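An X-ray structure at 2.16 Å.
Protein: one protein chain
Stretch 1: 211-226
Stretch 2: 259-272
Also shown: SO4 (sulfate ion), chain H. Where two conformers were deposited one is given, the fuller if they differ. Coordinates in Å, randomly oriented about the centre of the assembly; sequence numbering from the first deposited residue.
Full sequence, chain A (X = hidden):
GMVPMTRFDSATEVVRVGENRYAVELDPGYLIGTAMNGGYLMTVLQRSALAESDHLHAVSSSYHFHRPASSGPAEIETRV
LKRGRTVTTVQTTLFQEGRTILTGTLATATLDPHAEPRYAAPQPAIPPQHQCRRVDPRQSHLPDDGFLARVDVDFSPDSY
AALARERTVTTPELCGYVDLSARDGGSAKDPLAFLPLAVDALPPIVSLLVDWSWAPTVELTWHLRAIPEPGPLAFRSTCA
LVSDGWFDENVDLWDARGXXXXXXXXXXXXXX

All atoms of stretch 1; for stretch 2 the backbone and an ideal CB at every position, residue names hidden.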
# COMPACT_ATOMS: atom_id res chain seq x y z
N ASP A 211 6.41 7.53 -22.53
CA ASP A 211 5.65 8.63 -23.13
C ASP A 211 4.13 8.54 -22.92
O ASP A 211 3.34 8.61 -23.85
CB ASP A 211 6.05 8.83 -24.62
CG ASP A 211 5.66 7.66 -25.51
OD1 ASP A 211 5.24 6.61 -24.98
OD2 ASP A 211 5.78 7.82 -26.75
N TRP A 212 3.75 8.37 -21.66
CA TRP A 212 2.36 8.41 -21.21
C TRP A 212 2.32 9.44 -20.10
O TRP A 212 3.13 9.37 -19.17
CB TRP A 212 1.91 7.08 -20.64
CG TRP A 212 1.53 6.08 -21.65
CD1 TRP A 212 2.32 5.10 -22.17
CD2 TRP A 212 0.23 5.92 -22.23
NE1 TRP A 212 1.60 4.35 -23.06
CE2 TRP A 212 0.31 4.83 -23.12
CE3 TRP A 212 -0.99 6.59 -22.09
CZ2 TRP A 212 -0.78 4.39 -23.86
CZ3 TRP A 212 -2.08 6.16 -22.84
CH2 TRP A 212 -1.96 5.07 -23.71
N SER A 213 1.38 10.37 -20.20
CA SER A 213 1.29 11.45 -19.23
C SER A 213 0.41 11.12 -18.04
O SER A 213 0.43 11.86 -17.06
CB SER A 213 0.78 12.72 -19.91
OG SER A 213 1.67 13.06 -20.98
N TRP A 214 -0.29 9.99 -18.10
CA TRP A 214 -1.25 9.62 -17.08
C TRP A 214 -1.62 8.14 -17.19
O TRP A 214 -1.41 7.52 -18.23
CB TRP A 214 -2.53 10.44 -17.28
CG TRP A 214 -3.44 9.87 -18.33
CD1 TRP A 214 -3.26 9.89 -19.69
CD2 TRP A 214 -4.65 9.16 -18.10
NE1 TRP A 214 -4.30 9.24 -20.32
CE2 TRP A 214 -5.16 8.79 -19.35
CE3 TRP A 214 -5.36 8.82 -16.94
CZ2 TRP A 214 -6.36 8.08 -19.48
CZ3 TRP A 214 -6.55 8.12 -17.07
CH2 TRP A 214 -7.04 7.76 -18.33
N ALA A 215 -2.19 7.59 -16.13
CA ALA A 215 -2.73 6.23 -16.16
C ALA A 215 -3.84 6.16 -15.15
O ALA A 215 -3.78 6.80 -14.11
CB ALA A 215 -1.65 5.19 -15.83
N PRO A 216 -4.88 5.39 -15.45
CA PRO A 216 -5.81 5.26 -14.34
C PRO A 216 -5.17 4.43 -13.22
O PRO A 216 -4.46 3.44 -13.49
CB PRO A 216 -7.02 4.52 -14.93
CG PRO A 216 -6.72 4.28 -16.37
CD PRO A 216 -5.30 4.66 -16.66
N THR A 217 -5.41 4.88 -11.99
CA THR A 217 -4.94 4.17 -10.81
C THR A 217 -5.66 2.85 -10.70
O THR A 217 -6.86 2.77 -10.93
CB THR A 217 -5.19 4.95 -9.51
OG1 THR A 217 -4.63 6.25 -9.65
CG2 THR A 217 -4.55 4.26 -8.32
N VAL A 218 -4.91 1.81 -10.35
CA VAL A 218 -5.49 0.52 -10.11
C VAL A 218 -5.68 0.36 -8.60
O VAL A 218 -6.76 -0.05 -8.16
CB VAL A 218 -4.65 -0.61 -10.69
CG1 VAL A 218 -5.17 -1.94 -10.19
CG2 VAL A 218 -4.68 -0.52 -12.22
N GLU A 219 -4.64 0.70 -7.82
CA GLU A 219 -4.68 0.56 -6.37
C GLU A 219 -3.86 1.67 -5.73
O GLU A 219 -2.82 2.02 -6.21
CB GLU A 219 -4.13 -0.82 -5.95
CG GLU A 219 -4.47 -1.27 -4.49
CD GLU A 219 -3.67 -0.59 -3.40
OE1 GLU A 219 -2.48 -0.27 -3.61
OE2 GLU A 219 -4.24 -0.39 -2.30
N LEU A 220 -4.37 2.25 -4.64
CA LEU A 220 -3.60 3.19 -3.82
C LEU A 220 -3.89 2.89 -2.37
O LEU A 220 -5.06 2.77 -1.97
CB LEU A 220 -3.96 4.66 -4.15
CG LEU A 220 -3.27 5.79 -3.36
CD1 LEU A 220 -3.40 7.13 -4.08
CD2 LEU A 220 -3.82 5.92 -1.94
N THR A 221 -2.82 2.71 -1.60
CA THR A 221 -2.86 2.62 -0.16
C THR A 221 -1.97 3.72 0.41
O THR A 221 -0.85 3.91 -0.04
CB THR A 221 -2.33 1.30 0.36
OG1 THR A 221 -3.17 0.22 -0.07
CG2 THR A 221 -2.30 1.33 1.90
N TRP A 222 -2.49 4.44 1.40
CA TRP A 222 -1.73 5.49 2.05
C TRP A 222 -1.93 5.50 3.58
O TRP A 222 -2.98 5.12 4.10
CB TRP A 222 -2.02 6.85 1.40
CG TRP A 222 -3.24 7.52 1.90
CD1 TRP A 222 -4.49 7.38 1.40
CD2 TRP A 222 -3.34 8.43 2.99
NE1 TRP A 222 -5.37 8.15 2.12
CE2 TRP A 222 -4.69 8.80 3.11
CE3 TRP A 222 -2.41 8.97 3.89
CZ2 TRP A 222 -5.15 9.68 4.09
CZ3 TRP A 222 -2.86 9.84 4.86
CH2 TRP A 222 -4.22 10.20 4.95
N HIS A 223 -0.90 5.91 4.29
CA HIS A 223 -0.91 5.87 5.74
C HIS A 223 -0.68 7.25 6.36
O HIS A 223 0.21 7.99 5.93
CB HIS A 223 0.20 4.92 6.22
CG HIS A 223 0.12 3.55 5.63
ND1 HIS A 223 -0.93 2.70 5.89
CD2 HIS A 223 0.97 2.87 4.83
CE1 HIS A 223 -0.73 1.55 5.26
NE2 HIS A 223 0.42 1.64 4.61
N LEU A 224 -1.48 7.57 7.37
CA LEU A 224 -1.36 8.82 8.12
C LEU A 224 -0.45 8.53 9.30
O LEU A 224 -0.77 7.65 10.09
CB LEU A 224 -2.72 9.26 8.67
CG LEU A 224 -2.73 10.56 9.47
CD1 LEU A 224 -2.29 11.73 8.58
CD2 LEU A 224 -4.11 10.80 10.06
N ARG A 225 0.65 9.28 9.42
CA ARG A 225 1.70 9.00 10.40
C ARG A 225 1.81 9.99 11.57
O ARG A 225 2.35 9.65 12.63
CB ARG A 225 3.04 8.96 9.68
CG ARG A 225 3.13 7.90 8.55
CD ARG A 225 2.62 6.53 8.97
NE ARG A 225 3.18 6.11 10.27
CZ ARG A 225 4.40 5.59 10.45
NH1 ARG A 225 5.24 5.42 9.43
NH2 ARG A 225 4.78 5.23 11.66
N ALA A 226 1.33 11.21 11.34
CA ALA A 226 1.32 12.29 12.33
C ALA A 226 0.20 13.24 11.92
O ALA A 226 -0.24 13.23 10.77
CB ALA A 226 2.64 13.03 12.33
N UNK A 259 7.70 17.16 9.64
CA UNK A 259 7.19 15.91 10.22
C UNK A 259 6.49 15.10 9.15
O UNK A 259 5.59 15.60 8.47
CB UNK A 259 6.24 16.19 11.38
N UNK A 260 6.93 13.87 8.97
CA UNK A 260 6.29 12.98 8.01
C UNK A 260 4.83 12.77 8.43
O UNK A 260 4.56 12.35 9.56
CB UNK A 260 7.03 11.65 7.92
N UNK A 261 3.90 13.08 7.53
CA UNK A 261 2.47 12.93 7.81
C UNK A 261 1.77 11.88 6.94
O UNK A 261 0.80 11.31 7.38
CB UNK A 261 1.77 14.28 7.62
N UNK A 262 2.24 11.66 5.71
CA UNK A 262 1.62 10.69 4.76
C UNK A 262 2.66 9.89 3.98
O UNK A 262 3.68 10.44 3.57
CB UNK A 262 0.71 11.42 3.77
N UNK A 263 2.38 8.59 3.80
CA UNK A 263 3.18 7.68 2.97
C UNK A 263 2.18 6.96 2.08
O UNK A 263 1.30 6.25 2.58
CB UNK A 263 4.01 6.70 3.80
N UNK A 264 2.32 7.15 0.78
CA UNK A 264 1.38 6.66 -0.20
C UNK A 264 2.14 5.89 -1.27
O UNK A 264 3.23 6.27 -1.67
CB UNK A 264 0.58 7.81 -0.81
N UNK A 265 1.57 4.79 -1.70
CA UNK A 265 2.07 4.09 -2.86
C UNK A 265 0.84 3.72 -3.71
O UNK A 265 -0.13 3.16 -3.18
CB UNK A 265 2.89 2.86 -2.47
N UNK A 266 0.83 4.10 -4.99
CA UNK A 266 -0.20 3.58 -5.92
C UNK A 266 0.45 2.74 -7.02
O UNK A 266 1.65 2.91 -7.32
CB UNK A 266 -1.00 4.73 -6.54
N UNK A 267 -0.35 1.83 -7.58
CA UNK A 267 0.04 1.01 -8.74
C UNK A 267 -0.95 1.26 -9.88
O UNK A 267 -2.17 1.22 -9.68
CB UNK A 267 0.08 -0.48 -8.38
N UNK A 268 -0.43 1.50 -11.07
CA UNK A 268 -1.28 1.77 -12.23
C UNK A 268 -0.66 1.20 -13.49
O UNK A 268 0.57 1.04 -13.58
CB UNK A 268 -1.51 3.27 -12.39
N UNK A 269 -1.51 0.86 -14.46
CA UNK A 269 -1.05 0.40 -15.74
C UNK A 269 -1.43 1.34 -16.88
O UNK A 269 -2.62 1.59 -17.16
CB UNK A 269 -1.61 -1.00 -16.01
N UNK A 270 -0.37 1.84 -17.52
CA UNK A 270 -0.44 2.61 -18.76
C UNK A 270 -1.34 1.98 -19.84
O UNK A 270 -1.50 0.76 -19.93
CB UNK A 270 0.97 2.78 -19.32
N UNK A 271 -1.97 2.83 -20.66
CA UNK A 271 -2.78 2.36 -21.79
C UNK A 271 -4.12 1.72 -21.47
O UNK A 271 -4.65 0.96 -22.27
CB UNK A 271 -1.96 1.35 -22.59
N UNK A 272 -4.67 2.05 -20.31
CA UNK A 272 -5.99 1.59 -19.87
C UNK A 272 -6.94 2.79 -19.75
O UNK A 272 -6.53 3.97 -19.74
OXT UNK A 272 -8.14 2.61 -19.59
CB UNK A 272 -5.89 0.85 -18.54
S SO4 H . -9.90 -3.21 -18.10
O1 SO4 H . -8.66 -2.62 -18.61
O2 SO4 H . -10.85 -3.43 -19.21
O3 SO4 H . -9.57 -4.47 -17.42
O4 SO4 H . -10.55 -2.29 -17.19

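Position 259 points its CB sideways, 4.9 Å from Ala 226 CB. Many residues would suit. It is Arg 259, whose guanidinium lays one face over Ala 226 CB.

At 260 the CB is also sideways, 5.1 Å from Arg 225 CB. An aliphatic or long chain could lie along that arginine. Leu 260 does so, with CD2 4.4 Å from Arg 225 CG.

The ideal CB of 261 lies 3.9 Å from Ala 226 O. A medium apolar residue fits. Val 261 puts CG1 4.3 Å from Ala 226 CB.

Position 262 shares a face with Leu 224 and Trp 222. Its CB is 4.0 Å from Trp 222 CE3, so a small residue is favoured, and Ala 262 rests its methyl there.

Position 263 pairs with His 223, and its CB lies 5.0 Å from Arg 225 CG. The arginine offers donors, so a long acceptor such as Gln or Glu would suit. Gln 263 is found: Arg 225 NH1 donates to its OE1 at 2.9 Å.

At 264 the CB is 3.5 Å from Trp 222 CB. A small residue suits, Ala or Ser. Ser 264 sets OG 3.6 Å from Trp 222 CB.

Position 265 joins the face of Thr 221 and Glu 219. Many residues could fit. The CB of Arg 265 lies on that face, but the end of its side chain leads away.

The CB of 266 is tight, 3.3 Å from Glu 219 O, with Thr 217 beyond. A polar chain could reach that hydroxyl; an aliphatic one could pack on Leu 220. Gln 266 does both: Thr 217 OG1 donates to its OE1 at 2.6 Å, and its CB is 3.7 Å from Leu 220 CB.

The ideal CB of 267 is 5.3 Å from Val 218 CB. An apolar residue would fit. It is Leu 267, whose O accepts from Val 218 N at 2.9 Å.

At 268 the CB is 3.1 Å from Pro 216 O, which favours a small residue. Ala 268 also meets Ala 215 CB with its CB at 4.0 Å.

Position 269 points away, so a long polar chain is acceptable: Arg 269.

The CB of 270 is 3.9 Å from Trp 212 CD1. An aliphatic residue suits. Val 270 lays CG1 over the indole, 3.1 Å from Trp 212 NE1.

At 271, phi of 73° and a CB 3.5 Å from Trp 212 CZ2 favour glycine, and Gly 271 it is.

Position 272 runs beside Pro 216. A long basic chain, Arg or Lys, could reach the sulfate. Arg 272 NE donates to sulfate O1 at 2.9 Å.

Stretch 2, residues 259-272: RLVAQSRQLARVGR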
# COMPACT_ATOMS: atom_id res chain seq x y z
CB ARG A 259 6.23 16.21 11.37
CG ARG A 259 6.95 16.86 12.57
CD ARG A 259 6.01 17.67 13.47
NE ARG A 259 5.00 16.86 14.17
CZ ARG A 259 3.70 16.80 13.88
NH1 ARG A 259 3.19 17.48 12.87
NH2 ARG A 259 2.90 16.03 14.61
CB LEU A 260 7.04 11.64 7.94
CG LEU A 260 6.49 10.55 7.01
CD1 LEU A 260 6.62 10.97 5.52
CD2 LEU A 260 7.14 9.16 7.29
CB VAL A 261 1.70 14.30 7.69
CG1 VAL A 261 2.21 15.31 8.71
CG2 VAL A 261 1.84 14.88 6.29
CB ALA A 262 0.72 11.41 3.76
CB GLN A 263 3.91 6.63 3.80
CG GLN A 263 5.01 7.13 4.70
CD GLN A 263 5.58 6.01 5.56
OE1 GLN A 263 4.94 5.55 6.51
NE2 GLN A 263 6.79 5.59 5.23
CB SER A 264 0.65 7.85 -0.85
OG SER A 264 -0.40 7.45 -1.73
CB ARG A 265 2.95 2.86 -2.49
CG ARG A 265 3.52 2.14 -3.78
CD ARG A 265 4.50 0.93 -3.62
NE ARG A 265 5.68 1.19 -2.76
CZ ARG A 265 6.10 0.39 -1.77
NH1 ARG A 265 5.46 -0.76 -1.50
NH2 ARG A 265 7.17 0.72 -1.05
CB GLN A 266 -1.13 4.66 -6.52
CG GLN A 266 -0.50 5.69 -7.45
CD GLN A 266 -1.53 6.47 -8.28
OE1 GLN A 266 -2.05 5.97 -9.27
NE2 GLN A 266 -1.80 7.72 -7.88
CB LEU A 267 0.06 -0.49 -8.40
CG LEU A 267 0.79 -1.38 -9.41
CD1 LEU A 267 2.33 -1.20 -9.26
CD2 LEU A 267 0.41 -2.85 -9.30
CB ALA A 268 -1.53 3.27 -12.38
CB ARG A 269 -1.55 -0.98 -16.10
CG ARG A 269 -0.67 -1.58 -17.22
CD ARG A 269 -1.22 -2.84 -17.80
NE ARG A 269 -0.21 -3.46 -18.66
CZ ARG A 269 -0.46 -4.24 -19.71
NH1 ARG A 269 -1.70 -4.50 -20.10
NH2 ARG A 269 0.56 -4.74 -20.40
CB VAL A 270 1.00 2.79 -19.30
CG1 VAL A 270 1.13 2.33 -20.73
CG2 VAL A 270 1.46 4.21 -19.07
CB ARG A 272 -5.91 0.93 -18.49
CG ARG A 272 -5.60 -0.53 -18.47
CD ARG A 272 -5.67 -1.05 -17.03
NE ARG A 272 -7.05 -1.27 -16.55
CZ ARG A 272 -7.66 -0.62 -15.55
NH1 ARG A 272 -7.05 0.32 -14.83
NH2 ARG A 272 -8.91 -0.94 -15.24
O HOH W 1 -2.55 5.41 -19.46
O HOH W 2 -4.32 1.37 -15.03
O HOH W 3 -8.73 1.16 -12.34
O HOH W 4 -0.08 0.72 -2.46
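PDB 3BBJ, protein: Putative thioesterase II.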